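Hypothetical protein Atu0636 (PDB 2OZV) is a predicted O-methyltransferase that probably transfers a methyl group from S-adenosylmethionine to a substrate not yet identified. Local coordinates at residues Gly164-Ser170 against Arg204-Ile210; Ala73-Arg77 against Glu93-Ala97; Ala55-Ala61 against Phe88-Ile92; Asp98-Arg102 against Asp151-Thr155. All blocks are in the same frame, centred on the assembly; numbering follows the deposited sequence.

Contact 1 (Gly164-Ser170 against Arg204-Ile210)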
loop_
_atom_site.group_PDB
_atom_site.type_symbol
_atom_site.label_atom_id
_atom_site.label_comp_id
_atom_site.label_asym_id
_atom_site.label_seq_id
_atom_site.Cartn_x
_atom_site.Cartn_y
_atom_site.Cartn_z
ATOM N N GLY B 164 -22.994 -0.717 -1.341
ATOM C CA GLY B 164 -22.747 -0.315 0.059
ATOM C C GLY B 164 -21.237 -0.260 0.317
ATOM O O GLY B 164 -20.449 -0.750 -0.513
ATOM N N GLN B 165 -20.848 0.312 1.447
ATOM C CA GLN B 165 -19.451 0.603 1.701
ATOM C C GLN B 165 -18.861 -0.290 2.776
ATOM O O GLN B 165 -19.400 -0.385 3.903
ATOM C CB GLN B 165 -19.285 2.058 2.122
ATOM C CG GLN B 165 -17.828 2.439 2.434
ATOM C CD GLN B 165 -17.710 3.885 2.869
ATOM O OE1 GLN B 165 -18.363 4.781 2.292
ATOM N NE2 GLN B 165 -16.907 4.123 3.900
ATOM N N LEU B 166 -17.742 -0.932 2.436
ATOM C CA LEU B 166 -16.901 -1.625 3.394
ATOM C C LEU B 166 -15.893 -0.610 3.980
ATOM O O LEU B 166 -15.265 0.160 3.222
ATOM C CB LEU B 166 -16.125 -2.744 2.687
ATOM C CG LEU B 166 -15.020 -3.405 3.528
ATOM C CD1 LEU B 166 -15.594 -4.216 4.700
ATOM C CD2 LEU B 166 -14.184 -4.306 2.592
ATOM N N SER B 167 -15.767 -0.580 5.305
ATOM C CA SER B 167 -14.727 0.218 5.965
ATOM C C SER B 167 -13.933 -0.655 6.916
ATOM O O SER B 167 -14.502 -1.461 7.671
ATOM C CB SER B 167 -15.305 1.389 6.786
ATOM O OG SER B 167 -16.069 2.245 5.942
ATOM N N LEU B 168 -12.608 -0.492 6.903
ATOM C CA LEU B 168 -11.798 -1.262 7.818
ATOM C C LEU B 168 -10.535 -0.544 8.252
ATOM O O LEU B 168 -10.059 0.396 7.593
ATOM C CB LEU B 168 -11.466 -2.623 7.210
ATOM C CG LEU B 168 -10.511 -2.733 6.054
ATOM C CD1 LEU B 168 -9.025 -2.707 6.523
ATOM C CD2 LEU B 168 -10.786 -4.043 5.259
ATOM N N ILE B 169 -10.012 -0.984 9.390
ATOM C CA ILE B 169 -8.690 -0.541 9.836
ATOM C C ILE B 169 -7.863 -1.787 10.113
ATOM O O ILE B 169 -8.372 -2.808 10.627
ATOM C CB ILE B 169 -8.763 0.432 11.051
ATOM C CG1 ILE B 169 -7.372 1.025 11.351
ATOM C CG2 ILE B 169 -9.427 -0.255 12.260
ATOM C CD1 ILE B 169 -7.369 2.126 12.393
ATOM N N SER B 170 -6.559 -1.716 9.806
ATOM C CA SER B 170 -5.672 -2.856 9.991
ATOM C C SER B 170 -4.236 -2.359 10.111
ATOM O O SER B 170 -3.990 -1.142 10.008
ATOM C CB SER B 170 -5.787 -3.826 8.810
ATOM O OG SER B 170 -5.206 -3.268 7.640
ATOM N N ARG B 204 -0.823 2.116 11.018
ATOM C CA ARG B 204 -2.149 1.599 10.718
ATOM C C ARG B 204 -2.509 1.936 9.277
ATOM O O ARG B 204 -1.808 2.719 8.604
ATOM C CB ARG B 204 -3.231 2.158 11.670
ATOM C CG ARG B 204 -3.097 1.692 13.128
ATOM C CD ARG B 204 -3.523 0.241 13.308
ATOM N NE ARG B 204 -3.484 -0.142 14.723
ATOM C CZ ARG B 204 -2.392 -0.518 15.392
ATOM N NH1 ARG B 204 -1.191 -0.574 14.816
ATOM N NH2 ARG B 204 -2.500 -0.852 16.696
HETATM N N MSE B 205 -3.611 1.371 8.826
HETATM C CA MSE B 205 -4.063 1.531 7.463
HETATM C C MSE B 205 -5.579 1.473 7.450
HETATM O O MSE B 205 -6.154 0.515 7.995
HETATM C CB MSE B 205 -3.485 0.423 6.576
HETATM C CG MSE B 205 -3.877 0.603 5.152
HETATM SE SE MSE B 205 -3.007 -0.892 4.165
HETATM C CE MSE B 205 -3.963 -2.368 4.846
ATOM N N LEU B 206 -6.213 2.490 6.871
ATOM C CA LEU B 206 -7.678 2.531 6.673
ATOM C C LEU B 206 -7.948 2.096 5.236
ATOM O O LEU B 206 -7.211 2.506 4.296
ATOM C CB LEU B 206 -8.208 3.966 6.837
ATOM C CG LEU B 206 -7.964 4.603 8.210
ATOM C CD1 LEU B 206 -8.437 6.065 8.251
ATOM C CD2 LEU B 206 -8.650 3.768 9.297
ATOM N N VAL B 207 -8.994 1.287 5.037
ATOM C CA VAL B 207 -9.381 0.906 3.698
ATOM C C VAL B 207 -10.891 1.064 3.583
ATOM O O VAL B 207 -11.627 0.628 4.502
ATOM C CB VAL B 207 -8.998 -0.543 3.371
ATOM C CG1 VAL B 207 -9.436 -0.872 1.921
ATOM C CG2 VAL B 207 -7.483 -0.771 3.557
ATOM N N THR B 208 -11.348 1.716 2.514
ATOM C CA THR B 208 -12.801 1.734 2.208
ATOM C C THR B 208 -13.002 1.206 0.788
ATOM O O THR B 208 -12.095 1.300 -0.048
ATOM C CB THR B 208 -13.468 3.129 2.324
ATOM O OG1 THR B 208 -12.942 4.020 1.335
ATOM C CG2 THR B 208 -13.338 3.715 3.756
ATOM N N ALA B 209 -14.155 0.596 0.521
ATOM C CA ALA B 209 -14.396 -0.006 -0.792
ATOM C C ALA B 209 -15.907 -0.065 -0.992
ATOM O O ALA B 209 -16.673 0.037 -0.015
ATOM C CB ALA B 209 -13.731 -1.395 -0.879
ATOM N N ILE B 210 -16.307 -0.197 -2.244
ATOM C CA ILE B 210 -17.704 -0.116 -2.629
ATOM C C ILE B 210 -18.091 -1.462 -3.243
ATOM O O ILE B 210 -17.429 -1.933 -4.178
ATOM C CB ILE B 210 -17.913 1.044 -3.626
ATOM C CG1 ILE B 210 -17.621 2.387 -2.926
ATOM C CG2 ILE B 210 -19.343 1.040 -4.193
ATOM C CD1 ILE B 210 -18.529 2.684 -1.730
#

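Contact 2 (Ala73-Arg77 against Glu93-Ala97)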
loop_
_atom_site.group_PDB
_atom_site.type_symbol
_atom_site.label_atom_id
_atom_site.label_comp_id
_atom_site.label_asym_id
_atom_site.label_seq_id
_atom_site.Cartn_x
_atom_site.Cartn_y
_atom_site.Cartn_z
ATOM N N ALA B 73 -20.731 -10.549 23.919
ATOM C CA ALA B 73 -22.014 -9.882 23.657
ATOM C C ALA B 73 -22.513 -9.252 24.968
ATOM O O ALA B 73 -22.929 -8.090 24.989
ATOM C CB ALA B 73 -23.026 -10.878 23.106
ATOM N N GLU B 74 -22.459 -10.045 26.040
ATOM C CA GLU B 74 -22.828 -9.604 27.393
ATOM C C GLU B 74 -22.034 -8.344 27.735
ATOM O O GLU B 74 -22.610 -7.293 28.044
ATOM C CB GLU B 74 -22.590 -10.732 28.418
ATOM C CG GLU B 74 -23.510 -11.945 28.170
ATOM C CD GLU B 74 -23.446 -13.053 29.212
ATOM O OE1 GLU B 74 -22.375 -13.333 29.797
ATOM O OE2 GLU B 74 -24.500 -13.680 29.431
ATOM N N PHE B 75 -20.711 -8.445 27.617
ATOM C CA PHE B 75 -19.816 -7.336 27.940
ATOM C C PHE B 75 -20.195 -6.065 27.158
ATOM O O PHE B 75 -20.275 -4.978 27.732
ATOM C CB PHE B 75 -18.353 -7.699 27.666
ATOM C CG PHE B 75 -17.391 -6.623 28.059
ATOM C CD1 PHE B 75 -16.951 -6.515 29.385
ATOM C CD2 PHE B 75 -16.943 -5.701 27.125
ATOM C CE1 PHE B 75 -16.059 -5.500 29.761
ATOM C CE2 PHE B 75 -16.046 -4.686 27.494
ATOM C CZ PHE B 75 -15.613 -4.584 28.802
ATOM N N ALA B 76 -20.404 -6.203 25.847
ATOM C CA ALA B 76 -20.806 -5.069 25.010
ATOM C C ALA B 76 -22.133 -4.459 25.498
ATOM O O ALA B 76 -22.257 -3.236 25.604
ATOM C CB ALA B 76 -20.893 -5.493 23.561
ATOM N N ARG B 77 -23.103 -5.316 25.827
ATOM C CA ARG B 77 -24.401 -4.844 26.327
ATOM C C ARG B 77 -24.249 -4.061 27.627
ATOM O O ARG B 77 -24.893 -3.028 27.804
ATOM C CB ARG B 77 -25.380 -6.004 26.490
ATOM C CG ARG B 77 -25.815 -6.586 25.181
ATOM C CD ARG B 77 -26.807 -7.735 25.373
ATOM N NE ARG B 77 -27.072 -8.347 24.074
ATOM C CZ ARG B 77 -26.807 -9.613 23.784
ATOM N NH1 ARG B 77 -26.323 -10.433 24.714
ATOM N NH2 ARG B 77 -27.073 -10.070 22.570
ATOM N N GLU B 93 -27.816 -2.401 18.540
ATOM C CA GLU B 93 -28.309 -3.733 18.888
ATOM C C GLU B 93 -27.114 -4.657 18.906
ATOM O O GLU B 93 -26.341 -4.627 17.970
ATOM C CB GLU B 93 -29.267 -4.196 17.804
ATOM C CG GLU B 93 -29.953 -5.513 18.119
ATOM C CD GLU B 93 -30.869 -5.970 16.967
ATOM O OE1 GLU B 93 -30.967 -5.310 15.916
ATOM O OE2 GLU B 93 -31.492 -7.027 17.151
ATOM N N VAL B 94 -26.957 -5.471 19.950
ATOM C CA VAL B 94 -25.828 -6.393 20.004
ATOM C C VAL B 94 -26.365 -7.789 19.723
ATOM O O VAL B 94 -27.289 -8.244 20.419
ATOM C CB VAL B 94 -25.167 -6.388 21.406
ATOM C CG1 VAL B 94 -23.996 -7.380 21.475
ATOM C CG2 VAL B 94 -24.744 -4.974 21.782
ATOM N N LEU B 95 -25.784 -8.457 18.728
ATOM C CA LEU B 95 -26.167 -9.823 18.378
ATOM C C LEU B 95 -24.991 -10.759 18.491
ATOM O O LEU B 95 -23.872 -10.402 18.158
ATOM C CB LEU B 95 -26.721 -9.903 16.957
ATOM C CG LEU B 95 -28.007 -9.107 16.671
ATOM C CD1 LEU B 95 -28.332 -9.165 15.177
ATOM C CD2 LEU B 95 -29.177 -9.605 17.517
ATOM N N GLU B 96 -25.273 -11.962 18.974
ATOM C CA GLU B 96 -24.300 -13.049 18.975
ATOM C C GLU B 96 -24.322 -13.736 17.617
ATOM O O GLU B 96 -25.349 -14.298 17.236
ATOM C CB GLU B 96 -24.736 -14.078 19.998
ATOM C CG GLU B 96 -23.857 -14.230 21.172
ATOM C CD GLU B 96 -24.334 -15.356 22.050
ATOM O OE1 GLU B 96 -23.849 -16.504 21.883
ATOM O OE2 GLU B 96 -25.206 -15.081 22.895
ATOM N N ALA B 97 -23.208 -13.722 16.899
ATOM C CA ALA B 97 -23.128 -14.409 15.610
ATOM C C ALA B 97 -21.697 -14.647 15.221
ATOM O O ALA B 97 -20.846 -13.783 15.400
ATOM C CB ALA B 97 -23.828 -13.601 14.510
HETATM O O HOH W 1 -28.729 -5.761 22.522
#

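Contact 3 (Ala55-Ala61 against Phe88-Ile92)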
loop_
_atom_site.group_PDB
_atom_site.type_symbol
_atom_site.label_atom_id
_atom_site.label_comp_id
_atom_site.label_asym_id
_atom_site.label_seq_id
_atom_site.Cartn_x
_atom_site.Cartn_y
_atom_site.Cartn_z
ATOM N N ALA B 55 -22.521 5.704 16.003
ATOM C CA ALA B 55 -23.871 6.094 16.486
ATOM C C ALA B 55 -23.863 7.435 17.215
ATOM O O ALA B 55 -24.813 8.228 17.102
ATOM C CB ALA B 55 -24.463 4.989 17.382
ATOM N N ALA B 56 -22.791 7.697 17.967
ATOM C CA ALA B 56 -22.672 8.945 18.721
ATOM C C ALA B 56 -22.660 10.154 17.778
ATOM O O ALA B 56 -23.253 11.187 18.090
ATOM C CB ALA B 56 -21.419 8.933 19.605
ATOM N N ARG B 57 -21.993 10.010 16.633
ATOM C CA ARG B 57 -21.844 11.099 15.662
ATOM C C ARG B 57 -23.048 11.213 14.700
ATOM O O ARG B 57 -23.479 12.317 14.340
ATOM C CB ARG B 57 -20.552 10.887 14.853
ATOM C CG ARG B 57 -20.294 11.987 13.809
ATOM C CD ARG B 57 -18.913 11.861 13.154
ATOM N NE ARG B 57 -18.673 10.493 12.684
ATOM C CZ ARG B 57 -19.054 10.004 11.503
ATOM N NH1 ARG B 57 -19.696 10.790 10.634
ATOM N NH2 ARG B 57 -18.800 8.732 11.199
ATOM N N LEU B 58 -23.597 10.069 14.312
ATOM C CA LEU B 58 -24.636 10.003 13.299
ATOM C C LEU B 58 -25.990 9.644 13.908
ATOM O O LEU B 58 -26.289 8.463 14.144
ATOM C CB LEU B 58 -24.256 8.999 12.217
ATOM C CG LEU B 58 -23.062 9.381 11.346
ATOM C CD1 LEU B 58 -22.827 8.259 10.331
ATOM C CD2 LEU B 58 -23.279 10.752 10.625
ATOM N N GLU B 59 -26.809 10.667 14.155
ATOM C CA GLU B 59 -28.053 10.470 14.886
ATOM C C GLU B 59 -29.037 9.540 14.187
ATOM O O GLU B 59 -29.862 8.923 14.842
ATOM C CB GLU B 59 -28.705 11.821 15.244
ATOM C CG GLU B 59 -27.974 12.446 16.421
ATOM C CD GLU B 59 -28.434 13.847 16.745
ATOM O OE1 GLU B 59 -28.079 14.782 15.985
ATOM O OE2 GLU B 59 -29.132 14.010 17.766
ATOM N N LYS B 60 -28.928 9.453 12.867
ATOM C CA LYS B 60 -29.834 8.659 12.055
ATOM C C LYS B 60 -29.339 7.221 11.809
ATOM O O LYS B 60 -30.026 6.438 11.153
ATOM C CB LYS B 60 -30.065 9.350 10.701
ATOM C CG LYS B 60 -30.826 10.683 10.777
ATOM C CD LYS B 60 -31.151 11.164 9.356
ATOM C CE LYS B 60 -32.242 12.197 9.366
ATOM N NZ LYS B 60 -31.666 13.573 9.381
ATOM N N ALA B 61 -28.153 6.882 12.305
ATOM C CA ALA B 61 -27.613 5.557 12.059
ATOM C C ALA B 61 -28.238 4.517 12.976
ATOM O O ALA B 61 -28.486 4.770 14.147
ATOM C CB ALA B 61 -26.095 5.556 12.267
ATOM N N PHE B 88 -27.226 7.491 22.736
ATOM C CA PHE B 88 -27.305 6.800 21.435
ATOM C C PHE B 88 -27.494 5.283 21.554
ATOM O O PHE B 88 -27.666 4.606 20.553
ATOM C CB PHE B 88 -26.053 7.084 20.608
ATOM C CG PHE B 88 -24.781 6.644 21.282
ATOM C CD1 PHE B 88 -24.403 5.306 21.265
ATOM C CD2 PHE B 88 -24.000 7.562 21.984
ATOM C CE1 PHE B 88 -23.237 4.874 21.935
ATOM C CE2 PHE B 88 -22.839 7.156 22.651
ATOM C CZ PHE B 88 -22.453 5.804 22.609
ATOM N N SER B 89 -27.417 4.756 22.769
ATOM C CA SER B 89 -27.434 3.305 22.983
ATOM C C SER B 89 -28.691 2.605 22.451
ATOM O O SER B 89 -28.632 1.446 22.068
ATOM C CB SER B 89 -27.212 2.976 24.465
ATOM O OG SER B 89 -28.318 3.362 25.250
ATOM N N ALA B 90 -29.813 3.325 22.400
ATOM C CA ALA B 90 -31.068 2.753 21.899
ATOM C C ALA B 90 -30.938 2.327 20.446
ATOM O O ALA B 90 -31.685 1.466 19.983
ATOM C CB ALA B 90 -32.206 3.744 22.043
ATOM N N ARG B 91 -29.999 2.943 19.733
ATOM C CA ARG B 91 -29.808 2.675 18.313
ATOM C C ARG B 91 -28.751 1.606 18.044
ATOM O O ARG B 91 -28.341 1.401 16.892
ATOM C CB ARG B 91 -29.472 3.973 17.580
ATOM C CG ARG B 91 -30.630 4.948 17.611
ATOM C CD ARG B 91 -30.313 6.160 16.800
ATOM N NE ARG B 91 -29.470 7.124 17.508
ATOM C CZ ARG B 91 -28.222 7.420 17.161
ATOM N NH1 ARG B 91 -27.634 6.812 16.124
ATOM N NH2 ARG B 91 -27.576 8.357 17.847
ATOM N N ILE B 92 -28.313 0.916 19.097
ATOM C CA ILE B 92 -27.275 -0.098 18.964
ATOM C C ILE B 92 -27.816 -1.437 19.441
ATOM O O ILE B 92 -28.229 -1.586 20.596
ATOM C CB ILE B 92 -25.980 0.268 19.717
ATOM C CG1 ILE B 92 -25.428 1.595 19.138
ATOM C CG2 ILE B 92 -24.958 -0.869 19.542
ATOM C CD1 ILE B 92 -24.184 2.110 19.763
#

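Contact 4 (Asp98-Arg102 against Asp151-Thr155)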
loop_
_atom_site.group_PDB
_atom_site.type_symbol
_atom_site.label_atom_id
_atom_site.label_comp_id
_atom_site.label_asym_id
_atom_site.label_seq_id
_atom_site.Cartn_x
_atom_site.Cartn_y
_atom_site.Cartn_z
ATOM N N ASP B 98 -21.439 -15.820 14.664
ATOM C CA ASP B 98 -20.145 -16.129 14.095
ATOM C C ASP B 98 -20.127 -15.524 12.685
ATOM O O ASP B 98 -20.847 -15.997 11.806
ATOM C CB ASP B 98 -19.991 -17.644 14.026
ATOM C CG ASP B 98 -18.695 -18.079 13.370
ATOM O OD1 ASP B 98 -17.930 -17.233 12.845
ATOM O OD2 ASP B 98 -18.438 -19.300 13.399
ATOM N N VAL B 99 -19.307 -14.489 12.489
ATOM C CA VAL B 99 -19.299 -13.727 11.224
ATOM C C VAL B 99 -18.586 -14.435 10.072
ATOM O O VAL B 99 -18.492 -13.896 8.952
ATOM C CB VAL B 99 -18.760 -12.284 11.393
ATOM C CG1 VAL B 99 -19.635 -11.494 12.384
ATOM C CG2 VAL B 99 -17.271 -12.299 11.796
ATOM N N THR B 100 -18.076 -15.636 10.349
ATOM C CA THR B 100 -17.462 -16.468 9.317
ATOM C C THR B 100 -18.457 -17.493 8.753
ATOM O O THR B 100 -18.133 -18.215 7.803
ATOM C CB THR B 100 -16.185 -17.207 9.814
ATOM O OG1 THR B 100 -16.541 -18.246 10.741
ATOM C CG2 THR B 100 -15.204 -16.239 10.457
ATOM N N LEU B 101 -19.655 -17.552 9.329
ATOM C CA LEU B 101 -20.715 -18.450 8.836
ATOM C C LEU B 101 -21.045 -18.128 7.381
ATOM O O LEU B 101 -20.836 -16.994 6.920
ATOM C CB LEU B 101 -21.979 -18.368 9.694
ATOM C CG LEU B 101 -21.926 -19.061 11.063
ATOM C CD1 LEU B 101 -23.205 -18.798 11.809
ATOM C CD2 LEU B 101 -21.653 -20.566 10.943
ATOM N N ARG B 102 -21.522 -19.139 6.664
ATOM C CA ARG B 102 -21.844 -18.999 5.248
ATOM C C ARG B 102 -23.306 -19.280 4.988
ATOM O O ARG B 102 -23.995 -19.858 5.831
ATOM C CB ARG B 102 -21.015 -19.959 4.407
ATOM C CG ARG B 102 -19.544 -19.843 4.607
ATOM C CD ARG B 102 -18.841 -20.510 3.459
ATOM N NE ARG B 102 -17.437 -20.736 3.760
ATOM C CZ ARG B 102 -16.471 -20.703 2.851
ATOM N NH1 ARG B 102 -15.211 -20.926 3.213
ATOM N NH2 ARG B 102 -16.766 -20.439 1.580
ATOM N N ASP B 151 -12.713 -14.564 5.131
ATOM C CA ASP B 151 -14.013 -14.894 5.759
ATOM C C ASP B 151 -14.848 -13.654 6.065
ATOM O O ASP B 151 -16.024 -13.580 5.690
ATOM C CB ASP B 151 -13.818 -15.675 7.053
ATOM C CG ASP B 151 -13.398 -17.121 6.821
ATOM O OD1 ASP B 151 -13.570 -17.653 5.694
ATOM O OD2 ASP B 151 -12.897 -17.738 7.785
ATOM N N TRP B 152 -14.242 -12.679 6.742
ATOM C CA TRP B 152 -14.977 -11.493 7.164
ATOM C C TRP B 152 -15.446 -10.636 5.986
ATOM O O TRP B 152 -16.572 -10.152 5.999
ATOM C CB TRP B 152 -14.131 -10.650 8.106
ATOM C CG TRP B 152 -13.970 -11.196 9.471
ATOM C CD1 TRP B 152 -13.802 -12.495 9.837
ATOM C CD2 TRP B 152 -13.920 -10.425 10.669
ATOM N NE1 TRP B 152 -13.662 -12.588 11.213
ATOM C CE2 TRP B 152 -13.731 -11.321 11.738
ATOM C CE3 TRP B 152 -14.045 -9.059 10.937
ATOM C CZ2 TRP B 152 -13.643 -10.893 13.065
ATOM C CZ3 TRP B 152 -13.946 -8.630 12.251
ATOM C CH2 TRP B 152 -13.742 -9.545 13.297
ATOM N N ILE B 153 -14.589 -10.466 4.971
ATOM C CA ILE B 153 -14.979 -9.694 3.788
ATOM C C ILE B 153 -15.995 -10.456 2.909
ATOM O O ILE B 153 -16.894 -9.835 2.336
ATOM C CB ILE B 153 -13.733 -9.166 3.012
ATOM C CG1 ILE B 153 -13.053 -8.096 3.893
ATOM C CG2 ILE B 153 -14.137 -8.508 1.683
ATOM C CD1 ILE B 153 -11.615 -7.694 3.492
ATOM N N ARG B 154 -15.904 -11.784 2.839
ATOM C CA ARG B 154 -16.970 -12.571 2.224
ATOM C C ARG B 154 -18.318 -12.276 2.905
ATOM O O ARG B 154 -19.302 -11.999 2.234
ATOM C CB ARG B 154 -16.666 -14.073 2.302
ATOM C CG ARG B 154 -17.649 -14.967 1.555
ATOM C CD ARG B 154 -17.315 -16.448 1.798
ATOM N NE ARG B 154 -17.474 -16.747 3.217
ATOM C CZ ARG B 154 -16.526 -17.232 4.018
ATOM N NH1 ARG B 154 -15.325 -17.534 3.537
ATOM N NH2 ARG B 154 -16.794 -17.430 5.313
ATOM N N THR B 155 -18.347 -12.324 4.237
ATOM C CA THR B 155 -19.577 -11.990 4.982
ATOM C C THR B 155 -19.999 -10.534 4.731
ATOM O O THR B 155 -21.176 -10.267 4.488
ATOM C CB THR B 155 -19.404 -12.303 6.473
ATOM O OG1 THR B 155 -19.267 -13.726 6.622
ATOM C CG2 THR B 155 -20.620 -11.767 7.311
HETATM O O HOH W 2 -19.470 -15.848 5.034
#

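Contact 1 (Gly164-Ser170 against Arg204-Ile210)
L166, L168 and S170 pair with A209, V207 and M205 through six backbone hydrogen bonds, two to each residue pair, between the antiparallel strands 164-170 and 204-210. The amide of V207 gives the straightest of them, reaching L168 O at 2.9 Å with an N-H...O angle of 164°. At the non-hydrogen-bonded pairs between these, CA-H...O contacts fill in, as from T208 CA to L166 O at 3.1 Å.

Apolar contacts lie on both faces of the sheet. L168 and V207 run side by side, L168 CG 3.8 Å from V207 CB; helix 175-182 covers this face, with I178 against L168. On the other face L206 swings its CD2 across to I169, 3.7 Å from CG1.

Polar side chains gather near Q165. Its extended chain, with CG anti to the backbone N (chi1 179°), carries NE2 to S167 OG at 2.9 Å and within 3.6 Å of T208 CG2. NE2 also bonds L31 O, while T208 OG1 turns to R249.

Such pairing is characteristic of class I methyltransferases: a reversed strand, here 204-211, enters an otherwise parallel sheet. The facing amides and carbonyls of this mostly buried pair are satisfied, Q165 and S167 turning theirs to strand 116-121.

Contact 2 (Ala73-Arg77 against Glu93-Ala97)
Helix-on-sheet packing joins A73-R77 to E93-A97, the last two elements of the beta-alpha-beta unit made by strand 61-67, helix 70-80 and strand 92-96. This right-handed crossover belongs to the Rossmann-like half of the methyltransferase fold, and strand 92-96 is the outermost strand on that side of the sheet within the chain. Helix and strand run almost antiparallel, at 171°, with their axes 8.4 Å apart.

V94 is the residue that the helix covers. One of its methyls, CG1, lies anti to the backbone N (chi1 179°) and fits against the small side chains of A73 and A76, with A73 CB at 4.0 Å. L80 of the same helix adds to this apolar patch. At the margin the aliphatic part of E96 touches A73, CG to CB at 4.0 Å, and L95, on the other face of the strand, packs against T64 and Y66 instead.

R77 closes the more exposed flank. Its chain stays extended from CG to NE and crosses V94 obliquely, CG coming 3.8 Å from CB of the valine, while V94 CG1 lies over one face of the guanidinium. A water accepts from V94 N at 3.1 Å and, weakly, from R77 NE. The direct polar link is R77 NH2 to V94 O, 2.8 Å long, with the donor 52° above the carbonyl plane.

Contact 3 (Ala55-Ala61 against Phe88-Ile92)
R91 reaches from the loop before strand 92-96 to the carbonyls where helix 49-57 ends and its chain turns toward strand 61-67. A bend at chi3 (-80°) brings its guanidinium among four backbone oxygens. NH2 bonds A55 O at 2.9 Å, the acceptor close to the guanidinium plane although the donor stands 38° above the carbonyl plane. NH1 meets A61 O at 3.0 Å with better geometry, in plane for both groups and on a carbonyl lone pair. Weaker bonds run from NH1 to A55 O and to L58 O. L58 O also accepts from A61 N, closing the type I turn L58-A61. E59 O is different: it sits over one face of the guanidinium, 3.2 Å from CZ, where no N-H points at it.

Around this polar grip the packing is apolar. A56 lies against the F88 ring, CB to CD2 at 3.8 Å, its backbone N over one ring face, and A55 CB touches I92 CD1 at 3.7 Å. M52, one turn earlier on the helix, also touches F88 and I92.

Such a gathering of carbonyls at a helix C-terminus suits a cation. The positive charge of R91 would be expected to offset the partial negative charge there, and through A55 and A61, and more weakly L58, one side chain ties together the helix end, the turn and the start of the next strand.

Contact 4 (Asp98-Arg102 against Asp151-Thr155)
V99 and T100 of a type I turn pack on helix 148-159, where the loop after strand 92-96 passes beside the helix that precedes strands 160-161 and 164-170 of this Rossmann-like methyltransferase fold. V99 lays its methyl CG2 on the five-membered ring of W152 in a CH-pi contact, 3.7 Å from the centroid and 15° off the normal. Beside it T100 CG2 meets D151 CB at 3.7 Å. T155 OG1 donates to V99 O, although the modelled 2.5 Å is so short that its exact length is doubtful.

Further out, two arginines lie flat on each other. The guanidinium planes of R102 and R154 are 11° apart, their centres separated by 3.7 Å, while the side chains cross at about a right angle. Their like charges are probably eased by D151, whose OD1 forms a salt bridge with R154 NH1 at 2.8 Å. A bend at chi3 (63°) folds R154 back to that carboxylate, and the edge of the R154 guanidinium faces T100 O. A water ties the groups together, accepting from R154 NE and donating to L101 O and T155 OG1.

The turn is itself held in shape. D98 OD1 accepts from T100 N in an Asx turn and from T100 OG1, both donors approaching from the same face of the carboxylate; the hydroxyl comes to 2.7 Å from OD1, on its syn side but tilted out of the carboxylate plane.

How the contacts relate
Along the chain, contacts 2 and 3 alternate their segments, contact 4 follows, and contact 1 comes last. Residues 88-92, 93-97 and 98-102 run on without a break, so strand 92-96 and its two flanking loops serve contacts 3, 2 and 4 in turn; even so, contacts 3 and 4 lie 25 Å apart between centres. Contacts 1 and 2 belong to the same mixed sheet, with centres 23 Å apart. Contact 4 meets contact 1 through I153, which packs on L166 and L168. Contacts 2 and 3 thus hold the sheet edge of strands 61-67 and 92-96, contact 4 lays helix 148-159 against the loop that follows, and contact 1 adds the reversed strand 204-211.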